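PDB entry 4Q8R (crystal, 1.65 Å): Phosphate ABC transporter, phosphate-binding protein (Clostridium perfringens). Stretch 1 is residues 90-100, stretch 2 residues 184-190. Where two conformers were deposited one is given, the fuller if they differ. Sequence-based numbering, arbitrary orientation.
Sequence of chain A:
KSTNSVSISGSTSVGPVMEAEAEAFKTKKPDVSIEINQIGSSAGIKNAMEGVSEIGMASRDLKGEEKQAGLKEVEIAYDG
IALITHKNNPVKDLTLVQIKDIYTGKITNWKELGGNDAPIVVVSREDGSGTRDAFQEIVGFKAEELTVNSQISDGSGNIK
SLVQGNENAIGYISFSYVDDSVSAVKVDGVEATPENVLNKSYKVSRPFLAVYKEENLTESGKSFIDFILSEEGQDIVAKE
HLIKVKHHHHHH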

# COMPACT_ATOMS: atom_id res chain seq x y z
N PRO A 90 20.43 -7.09 11.56
CA PRO A 90 20.27 -8.30 12.37
C PRO A 90 18.90 -8.50 12.95
O PRO A 90 18.56 -9.62 13.34
CB PRO A 90 21.31 -8.13 13.48
CG PRO A 90 21.59 -6.67 13.52
CD PRO A 90 21.47 -6.20 12.12
N VAL A 91 18.10 -7.44 13.00
CA VAL A 91 16.71 -7.56 13.52
C VAL A 91 15.80 -8.06 12.38
O VAL A 91 15.63 -7.37 11.40
CB VAL A 91 16.22 -6.23 14.06
CG1 VAL A 91 14.79 -6.35 14.60
CG2 VAL A 91 17.17 -5.77 15.16
N LYS A 92 15.21 -9.24 12.58
CA LYS A 92 14.48 -9.93 11.54
C LYS A 92 13.04 -10.28 11.90
O LYS A 92 12.33 -10.86 11.07
CB LYS A 92 15.28 -11.19 11.13
CG LYS A 92 16.49 -10.75 10.32
CD LYS A 92 17.48 -11.83 10.02
CE LYS A 92 18.79 -11.18 9.60
NZ LYS A 92 18.75 -10.54 8.27
N ASP A 93 12.60 -9.87 13.09
CA ASP A 93 11.32 -10.24 13.60
C ASP A 93 10.95 -9.19 14.62
O ASP A 93 11.79 -8.90 15.51
CB ASP A 93 11.44 -11.63 14.21
CG ASP A 93 10.12 -12.25 14.60
OD1 ASP A 93 9.06 -11.66 14.49
OD2 ASP A 93 10.16 -13.43 15.04
N LEU A 94 9.74 -8.65 14.52
CA LEU A 94 9.22 -7.67 15.48
C LEU A 94 7.78 -7.98 15.83
O LEU A 94 7.01 -8.41 14.95
CB LEU A 94 9.32 -6.25 14.90
CG LEU A 94 10.74 -5.68 14.66
CD1 LEU A 94 10.73 -4.39 13.91
CD2 LEU A 94 11.43 -5.50 16.01
N THR A 95 7.38 -7.73 17.06
CA THR A 95 5.96 -7.82 17.47
C THR A 95 5.27 -6.48 17.08
O THR A 95 5.94 -5.43 16.88
CB THR A 95 5.83 -8.06 18.94
OG1 THR A 95 6.32 -6.89 19.64
CG2 THR A 95 6.57 -9.35 19.35
N LEU A 96 3.94 -6.47 16.97
CA LEU A 96 3.26 -5.25 16.64
C LEU A 96 3.55 -4.16 17.67
O LEU A 96 3.71 -3.00 17.30
CB LEU A 96 1.77 -5.42 16.49
CG LEU A 96 1.23 -6.08 15.23
CD1 LEU A 96 -0.28 -6.17 15.36
CD2 LEU A 96 1.60 -5.27 14.01
N VAL A 97 3.63 -4.53 18.93
CA VAL A 97 3.90 -3.55 19.97
C VAL A 97 5.33 -3.01 19.88
O VAL A 97 5.57 -1.79 20.17
CB VAL A 97 3.49 -4.01 21.34
CG1 VAL A 97 4.37 -5.13 21.93
CG2 VAL A 97 3.39 -2.80 22.31
N GLN A 98 6.31 -3.88 19.51
CA GLN A 98 7.65 -3.32 19.23
C GLN A 98 7.58 -2.29 18.11
O GLN A 98 8.20 -1.22 18.17
CB GLN A 98 8.66 -4.39 18.87
CG GLN A 98 9.09 -5.19 20.07
CD GLN A 98 9.99 -6.35 19.66
OE1 GLN A 98 9.62 -7.09 18.79
NE2 GLN A 98 11.07 -6.53 20.36
N ILE A 99 6.80 -2.58 17.05
CA ILE A 99 6.69 -1.67 15.92
C ILE A 99 6.06 -0.31 16.41
O ILE A 99 6.51 0.76 16.02
CB ILE A 99 5.89 -2.31 14.76
CG1 ILE A 99 6.68 -3.47 14.23
CG2 ILE A 99 5.67 -1.32 13.62
CD1 ILE A 99 5.86 -4.48 13.45
N LYS A 100 5.03 -0.44 17.23
CA LYS A 100 4.37 0.75 17.78
C LYS A 100 5.40 1.55 18.54
O LYS A 100 5.46 2.78 18.42
CB LYS A 100 3.24 0.40 18.69
CG LYS A 100 2.38 1.59 19.21
CD LYS A 100 1.29 1.10 20.13
CE LYS A 100 0.80 2.23 20.97
NZ LYS A 100 -0.43 1.88 21.70
N ALA A 184 12.02 -7.62 4.49
CA ALA A 184 10.77 -7.51 5.24
C ALA A 184 10.92 -8.32 6.53
O ALA A 184 11.28 -9.48 6.48
CB ALA A 184 9.61 -8.06 4.43
N VAL A 185 10.67 -7.72 7.68
CA VAL A 185 10.75 -8.41 8.95
C VAL A 185 9.58 -9.36 9.14
O VAL A 185 8.52 -9.13 8.57
CB VAL A 185 10.85 -7.44 10.17
CG1 VAL A 185 12.01 -6.48 10.01
CG2 VAL A 185 9.57 -6.67 10.36
N LYS A 186 9.75 -10.45 9.88
CA LYS A 186 8.60 -11.22 10.34
C LYS A 186 7.83 -10.33 11.30
O LYS A 186 8.43 -9.52 12.00
CB LYS A 186 9.01 -12.48 11.07
CG LYS A 186 9.68 -13.46 10.15
CD LYS A 186 10.18 -14.68 10.94
CE LYS A 186 11.01 -15.55 10.02
NZ LYS A 186 11.61 -16.66 10.81
N VAL A 187 6.51 -10.49 11.34
CA VAL A 187 5.69 -9.76 12.30
C VAL A 187 5.08 -10.79 13.23
O VAL A 187 4.39 -11.71 12.79
CB VAL A 187 4.66 -8.86 11.62
CG1 VAL A 187 3.75 -8.30 12.69
CG2 VAL A 187 5.38 -7.75 10.82
N ASP A 188 5.37 -10.70 14.52
CA ASP A 188 4.88 -11.61 15.52
C ASP A 188 5.31 -13.04 15.09
O ASP A 188 4.54 -14.01 15.17
CB ASP A 188 3.32 -11.54 15.67
CG ASP A 188 2.79 -10.26 16.45
OD1 ASP A 188 3.49 -9.47 17.06
OD2 ASP A 188 1.56 -10.05 16.53
N GLY A 189 6.52 -13.15 14.55
CA GLY A 189 7.06 -14.45 14.11
C GLY A 189 6.56 -15.03 12.80
O GLY A 189 6.96 -16.14 12.42
N VAL A 190 5.74 -14.25 12.06
CA VAL A 190 5.13 -14.67 10.80
C VAL A 190 5.79 -13.97 9.61
O VAL A 190 5.85 -12.73 9.56
CB VAL A 190 3.64 -14.34 10.79
CG1 VAL A 190 2.99 -14.76 9.49
CG2 VAL A 190 2.93 -14.97 11.97

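What holds the two backbones together? Three main-chain hydrogen bonds do, and they alternate in direction as expected between parallel strands. Lys186 N donates to Lys92 O at 2.9 Å, Leu94 N donates to Lys186 O at 3.0 Å, and Asp188 N donates to Leu94 O at 2.8 Å. All three are nearly straight, with angles at the hydrogen of 161° to 166°. Lys186 therefore uses both its amide and its carbonyl on the neighbouring strand, bracketing Asp93, and Leu94 does the same around Val187. This gives the parallel pairs Asp93 with Lys186 and Leu94 with Val187, whose CA atoms lie 4.4 Å and 5.2 Å apart. Two CA-H...O contacts supplement the ladder: Asp93 CA lies 3.4 Å from Lys186 O, and Val187 CA lies 3.3 Å from Leu94 O.

How do the two aspartates extend this ladder? Each accepts a backbone amide from the opposite stretch. Asp93 OD1 receives Gly189 N at 2.9 Å, and Asp188 OD1 receives Leu96 N at 3.0 Å; the angles, 143° and 145°, are more bent than those between the strands. The CA-to-CB bond of Asp188 points away from stretch 1, yet its carboxylate comes back to reach the amide at the start of the helix. There Asp188 OD1 also lies 3.3 Å from Thr95 CB. Not every close approach is a bond: Asp93 OD1 and Lys186 O, 3.3 Å apart, are both acceptors and have no hydrogen to share.

Why are these amides available where the strands end? On one side the chain turns, and on the other it enters a helix. Val187 to Val190 form a type I' turn, closed by hydrogen bonds from Val190 N to Val187 O at 3.0 Å and from Val187 N to Val190 O at 2.9 Å. Asp188 and Gly189 both have positive phi at its centre, a conformation that glycine adopts readily, and the Gly189 amide is left to meet Asp93. In stretch 1, Thr95 caps the helix: its OG1 accepts Gln98 N at 3.0 Å, while Thr95 N donates to Gln98 OE1 at 2.9 Å. The Leu96 amide, in the first turn, has no earlier helical carbonyl to bind and takes the Asp188 carboxylate instead.

What packs around the polar framework? Val187 and Leu94 project to the same face of the sheet, where the helix supplies further apolar partners. Leu96 CD2 approaches Val187 CG1 to 3.9 Å, and Ile99 CD1 lies 4.2 Å from Val187 CG2, and Val187 CG1 also comes within 4.4 Å of Ile99 CD1, so this methyl approaches both helix residues. Val185 points toward stretch 1 and is buried there; its CG2 lies 4.4 Å from Leu94 CD1, a looser contact. Asp93 and Lys186 occupy the other face, where Asp93 OD1 lies 3.5 Å from Lys186 CB while the end of the lysine leads away. Together the stretches bury 464 Å², counting both sides.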